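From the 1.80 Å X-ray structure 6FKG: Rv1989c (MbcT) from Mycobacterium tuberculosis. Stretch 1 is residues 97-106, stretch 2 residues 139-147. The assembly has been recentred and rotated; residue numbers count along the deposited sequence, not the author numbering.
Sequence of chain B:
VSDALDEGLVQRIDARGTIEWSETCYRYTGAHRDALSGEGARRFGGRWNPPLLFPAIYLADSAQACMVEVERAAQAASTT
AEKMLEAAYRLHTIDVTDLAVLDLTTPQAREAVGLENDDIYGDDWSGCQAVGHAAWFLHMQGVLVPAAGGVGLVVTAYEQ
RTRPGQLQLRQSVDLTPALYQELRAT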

ATOM      1  N   THR B  97     -49.531  12.505   8.281  1.00 42.45           N
ATOM      2  CA  THR B  97     -50.763  11.725   8.377  1.00 41.24           C
ATOM      3  C   THR B  97     -50.523  10.230   8.231  1.00 43.96           C
ATOM      4  O   THR B  97     -49.977   9.771   7.228  1.00 43.91           O
ATOM      5  N   ASP B  98     -50.941   9.488   9.255  1.00 46.39           N
ATOM      6  CA  ASP B  98     -50.880   8.029   9.289  1.00 49.59           C
ATOM      7  C   ASP B  98     -49.522   7.437   8.897  1.00 49.43           C
ATOM      8  O   ASP B  98     -49.464   6.426   8.203  1.00 46.87           O
ATOM      9  N   LEU B  99     -48.438   8.055   9.360  1.00 43.20           N
ATOM     10  CA  LEU B  99     -47.097   7.555   9.064  1.00 39.72           C
ATOM     11  C   LEU B  99     -46.830   6.303   9.890  1.00 41.14           C
ATOM     12  O   LEU B  99     -47.007   6.305  11.111  1.00 39.38           O
ATOM     13  N   ALA B 100     -46.428   5.229   9.216  1.00 39.69           N
ATOM     14  CA  ALA B 100     -46.146   3.958   9.879  1.00 46.04           C
ATOM     15  C   ALA B 100     -44.752   4.005  10.468  1.00 42.09           C
ATOM     16  O   ALA B 100     -43.764   3.846   9.755  1.00 40.71           O
ATOM     17  N   VAL B 101     -44.666   4.232  11.775  1.00 37.59           N
ATOM     18  CA  VAL B 101     -43.379   4.508  12.390  1.00 36.88           C
ATOM     19  C   VAL B 101     -43.037   3.538  13.512  1.00 39.02           C
ATOM     20  O   VAL B 101     -43.917   3.051  14.225  1.00 40.05           O
ATOM     21  N   LEU B 102     -41.748   3.242  13.647  1.00 34.25           N
ATOM     22  CA  LEU B 102     -41.241   2.557  14.825  1.00 36.67           C
ATOM     23  C   LEU B 102     -41.341   3.499  16.026  1.00 39.87           C
ATOM     24  O   LEU B 102     -40.733   4.569  16.026  1.00 36.15           O
ATOM     25  N   ASP B 103     -42.110   3.113  17.041  1.00 37.07           N
ATOM     26  CA  ASP B 103     -42.335   3.998  18.186  1.00 36.66           C
ATOM     27  C   ASP B 103     -41.311   3.774  19.285  1.00 42.50           C
ATOM     28  O   ASP B 103     -41.417   2.819  20.041  1.00 41.26           O
ATOM     29  N   LEU B 104     -40.344   4.680  19.393  1.00 36.59           N
ATOM     30  CA  LEU B 104     -39.317   4.571  20.425  1.00 34.71           C
ATOM     31  C   LEU B 104     -39.492   5.641  21.507  1.00 43.11           C
ATOM     32  O   LEU B 104     -38.532   6.003  22.187  1.00 39.56           O
ATOM     33  N   THR B 105     -40.714   6.144  21.669  1.00 41.05           N
ATOM     34  CA  THR B 105     -40.955   7.183  22.671  1.00 41.75           C
ATOM     35  C   THR B 105     -41.091   6.601  24.072  1.00 49.65           C
ATOM     36  O   THR B 105     -41.000   7.336  25.055  1.00 58.24           O
ATOM     37  N   THR B 106     -41.288   5.289  24.179  1.00 47.28           N
ATOM     38  CA  THR B 106     -41.380   4.663  25.499  1.00 53.41           C
ATOM     39  C   THR B 106     -40.036   4.052  25.889  1.00 56.17           C
ATOM     40  O   THR B 106     -39.265   3.638  25.024  1.00 48.76           O
ATOM     41  N   HIS B 139     -38.727  -1.390   5.629  1.00 32.76           N
ATOM     42  CA  HIS B 139     -39.718  -0.601   4.908  1.00 31.58           C
ATOM     43  C   HIS B 139     -40.668   0.150   5.827  1.00 34.43           C
ATOM     44  O   HIS B 139     -41.792   0.449   5.449  1.00 40.07           O
ATOM     45  N   MET B 140     -40.221   0.458   7.038  1.00 34.97           N
ATOM     46  CA  MET B 140     -41.000   1.324   7.907  1.00 39.37           C
ATOM     47  C   MET B 140     -40.865   2.748   7.387  1.00 36.94           C
ATOM     48  O   MET B 140     -39.862   3.082   6.775  1.00 37.77           O
ATOM     49  N   GLN B 141     -41.872   3.580   7.624  1.00 34.27           N
ATOM     50  CA  GLN B 141     -41.883   4.908   7.035  1.00 32.78           C
ATOM     51  C   GLN B 141     -41.067   5.896   7.866  1.00 33.74           C
ATOM     52  O   GLN B 141     -40.693   6.965   7.390  1.00 31.81           O
ATOM     53  N   GLY B 142     -40.755   5.526   9.103  1.00 33.12           N
ATOM     54  CA  GLY B 142     -39.907   6.384   9.900  1.00 33.76           C
ATOM     55  C   GLY B 142     -39.765   5.911  11.324  1.00 36.01           C
ATOM     56  O   GLY B 142     -40.183   4.807  11.675  1.00 33.19           O
ATOM     57  N   VAL B 143     -39.169   6.759  12.152  1.00 31.06           N
ATOM     58  CA  VAL B 143     -38.949   6.407  13.545  1.00 27.92           C
ATOM     59  C   VAL B 143     -39.376   7.584  14.421  1.00 30.90           C
ATOM     60  O   VAL B 143     -39.002   8.732  14.159  1.00 30.39           O
ATOM     61  N   LEU B 144     -40.167   7.288  15.447  1.00 32.86           N
ATOM     62  CA  LEU B 144     -40.598   8.297  16.394  1.00 33.88           C
ATOM     63  C   LEU B 144     -39.723   8.164  17.623  1.00 39.81           C
ATOM     64  O   LEU B 144     -39.622   7.080  18.220  1.00 32.83           O
ATOM     65  N   VAL B 145     -39.077   9.266  17.988  1.00 36.04           N
ATOM     66  CA  VAL B 145     -37.968   9.212  18.921  1.00 34.65           C
ATOM     67  C   VAL B 145     -38.139  10.253  20.001  1.00 35.20           C
ATOM     68  O   VAL B 145     -38.822  11.255  19.801  1.00 36.99           O
ATOM     69  N   PRO B 146     -37.515  10.032  21.159  1.00 37.00           N
ATOM     70  CA  PRO B 146     -37.539  11.156  22.098  1.00 36.14           C
ATOM     71  C   PRO B 146     -36.591  12.244  21.591  1.00 35.03           C
ATOM     72  O   PRO B 146     -35.625  11.938  20.893  1.00 36.60           O
ATOM     73  N   ALA B 147     -36.881  13.496  21.920  1.00 39.81           N
ATOM     74  CA  ALA B 147     -35.977  14.590  21.611  1.00 44.71           C
ATOM     75  C   ALA B 147     -35.811  15.436  22.859  1.00 43.77           C
ATOM     76  O   ALA B 147     -36.647  15.366  23.775  1.00 41.73           O
TER

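What holds the two stretches at a distance where their side chains can mesh? They run side by side as parallel strands, and backbone hydrogen bonds set the spacing: Leu102 N to Gly142 O at 3.0 Å, Leu144 N to Leu102 O at 2.8 Å, and Leu104 N to Leu144 O at 2.8 Å. Because successive residues in a strand alternate sides, Leu102 and Val143 point to one face of the sheet, while Val101, Asp103 and Leu144 point to the other.

How is the face of Leu102 and Val143 filled? Leu102 (chi1 t, chi2 p) sits between two neighbours, its CB lying 3.9 Å from Met140 SD and 4.3 Å from Val143 CG1. Met140 has chi1 m and chi2 t, which carry its sulfur up to the leucine; chi3 is also t, so the chain is extended out to CE. Val143 (chi1 t) meets a second leucine as well: Leu104, chi1 m and chi2 t, brings CD1 to 3.6 Å from Val143 CG1. The CG1 methyl is thus a bump that touches both Leu102 and Leu104.

What occupies the other face? Gly142 leaves a hollow here, since it has no side chain; an ideal CB would lie 3.7 Å from Leu99 CD2 and 3.8 Å from Val101 CG1, so these two methyls border the space. Farther along, Leu144 (chi1 t, chi2 p) is the larger bump, with more area covered by the opposing stretch than any other residue. Val101, chi1 m, places CG2 4.1 Å from Leu144 CB, and Thr105 CG2 comes within 3.7 Å of Leu144 CG. Asp103 OD1 approaches Leu144 CD2 at 4.0 Å, a contact between a polar atom and a methyl. That oxygen has its own partners within the stretch, accepting hydrogen bonds from Thr105 OG1 at 2.6 Å and Thr105 N at 3.0 Å; Thr105, at chi1 p, therefore offers its hydroxyl to Asp103 and its methyl to Leu144.

Where does a polar side chain enter the contact? Gln141 points toward the first stretch and, with chi1 m and chi2 t, reaches along it until OE1 accepts a nearly straight hydrogen bond from Ala100 N at 2.8 Å. Its own backbone N donates to Ala100 O at 2.9 Å, so Gln141 engages both polar backbone groups of Ala100. Around the amide oxygen the fit is close: OE1 lies 3.6 Å from Leu99 CD1 and 3.7 Å from Ala100 CB. Both OE1 and NE2 also form hydrogen bonds elsewhere in the structure.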

ATOM      1  CB  THR B  97     -51.788  12.164   7.309  1.00 46.47           C
ATOM      2  OG1 THR B  97     -52.023  13.570   7.435  1.00 49.41           O
ATOM      3  CG2 THR B  97     -53.115  11.404   7.474  1.00 46.43           C
ATOM      4  CB  ASP B  98     -51.975   7.452   8.391  1.00 53.59           C
ATOM      5  CG  ASP B  98     -53.365   7.828   8.863  1.00 58.99           C
ATOM      6  OD1 ASP B  98     -53.580   7.887  10.094  1.00 53.59           O
ATOM      7  OD2 ASP B  98     -54.242   8.067   8.009  1.00 63.27           O
ATOM      8  CB  LEU B  99     -46.036   8.624   9.352  1.00 35.36           C
ATOM      9  CG  LEU B  99     -44.709   8.521   8.599  1.00 35.85           C
ATOM     10  CD1 LEU B  99     -44.925   8.789   7.123  1.00 36.47           C
ATOM     11  CD2 LEU B  99     -43.654   9.469   9.172  1.00 35.05           C
ATOM     12  CB  ALA B 100     -46.282   2.780   8.895  1.00 43.71           C
ATOM     13  CB  VAL B 101     -43.334   5.948  12.952  1.00 39.69           C
ATOM     14  CG1 VAL B 101     -43.552   6.955  11.838  1.00 37.09           C
ATOM     15  CG2 VAL B 101     -44.391   6.122  14.045  1.00 40.52           C
ATOM     16  CB  LEU B 102     -39.792   2.118  14.609  1.00 32.94           C
ATOM     17  CG  LEU B 102     -39.146   1.369  15.780  1.00 35.41           C
ATOM     18  CD1 LEU B 102     -39.811   0.015  16.017  1.00 33.59           C
ATOM     19  CD2 LEU B 102     -37.660   1.200  15.488  1.00 35.48           C
ATOM     20  CB  ASP B 103     -43.743   3.797  18.757  1.00 35.85           C
ATOM     21  CG  ASP B 103     -44.063   4.766  19.883  1.00 45.37           C
ATOM     22  OD1 ASP B 103     -43.249   5.673  20.175  1.00 38.40           O
ATOM     23  OD2 ASP B 103     -45.145   4.626  20.474  1.00 48.90           O
ATOM     24  CB  LEU B 104     -37.918   4.687  19.800  1.00 32.27           C
ATOM     25  CG  LEU B 104     -37.588   3.634  18.740  1.00 34.05           C
ATOM     26  CD1 LEU B 104     -36.152   3.804  18.213  1.00 34.18           C
ATOM     27  CD2 LEU B 104     -37.806   2.229  19.282  1.00 40.39           C
ATOM     28  CB  THR B 105     -42.208   8.025  22.333  1.00 38.39           C
ATOM     29  OG1 THR B 105     -43.357   7.176  22.282  1.00 39.94           O
ATOM     30  CG2 THR B 105     -42.017   8.733  20.974  1.00 38.79           C
ATOM     31  CB  THR B 106     -42.467   3.571  25.545  1.00 57.27           C
ATOM     32  OG1 THR B 106     -42.077   2.469  24.718  1.00 55.00           O
ATOM     33  CG2 THR B 106     -43.801   4.127  25.055  1.00 52.79           C
ATOM     34  CB  HIS B 139     -40.512  -1.487   3.933  1.00 39.68           C
ATOM     35  CG  HIS B 139     -39.735  -1.868   2.717  1.00 49.99           C
ATOM     36  ND1 HIS B 139     -38.683  -2.759   2.754  1.00 49.94           N
ATOM     37  CD2 HIS B 139     -39.838  -1.459   1.429  1.00 53.36           C
ATOM     38  CE1 HIS B 139     -38.177  -2.889   1.541  1.00 54.20           C
ATOM     39  NE2 HIS B 139     -38.861  -2.113   0.718  1.00 59.24           N
ATOM     40  CB  MET B 140     -40.522   1.223   9.354  1.00 37.56           C
ATOM     41  CG  MET B 140     -40.706  -0.149   9.935  1.00 45.76           C
ATOM     42  SD  MET B 140     -40.066  -0.294  11.602  1.00 39.02           S
ATOM     43  CE  MET B 140     -40.702  -1.924  12.056  1.00 39.58           C
ATOM     44  CB  GLN B 141     -43.318   5.399   6.873  1.00 37.61           C
ATOM     45  CG  GLN B 141     -44.092   4.632   5.810  1.00 43.23           C
ATOM     46  CD  GLN B 141     -45.430   5.257   5.523  1.00 45.33           C
ATOM     47  OE1 GLN B 141     -46.212   5.516   6.436  1.00 41.48           O
ATOM     48  NE2 GLN B 141     -45.706   5.505   4.250  1.00 50.25           N
ATOM     49  CB  VAL B 143     -37.473   6.060  13.829  1.00 31.53           C
ATOM     50  CG1 VAL B 143     -37.310   5.576  15.280  1.00 30.72           C
ATOM     51  CG2 VAL B 143     -36.949   4.986  12.829  1.00 33.06           C
ATOM     52  CB  LEU B 144     -42.073   8.122  16.741  1.00 34.92           C
ATOM     53  CG  LEU B 144     -42.820   9.299  17.355  1.00 38.60           C
ATOM     54  CD1 LEU B 144     -42.980  10.396  16.304  1.00 35.07           C
ATOM     55  CD2 LEU B 144     -44.165   8.799  17.852  1.00 41.58           C
ATOM     56  CB  VAL B 145     -36.610   9.446  18.196  1.00 32.74           C
ATOM     57  CG1 VAL B 145     -36.372   8.386  17.123  1.00 36.72           C
ATOM     58  CG2 VAL B 145     -36.549  10.861  17.565  1.00 34.60           C
ATOM     59  CB  PRO B 146     -37.054  10.535  23.408  1.00 43.33           C
ATOM     60  CG  PRO B 146     -36.159   9.412  22.969  1.00 52.80           C
ATOM     61  CD  PRO B 146     -36.649   8.931  21.615  1.00 42.94           C
ATOM     62  CB  ALA B 147     -36.503  15.422  20.454  1.00 41.92           C
TER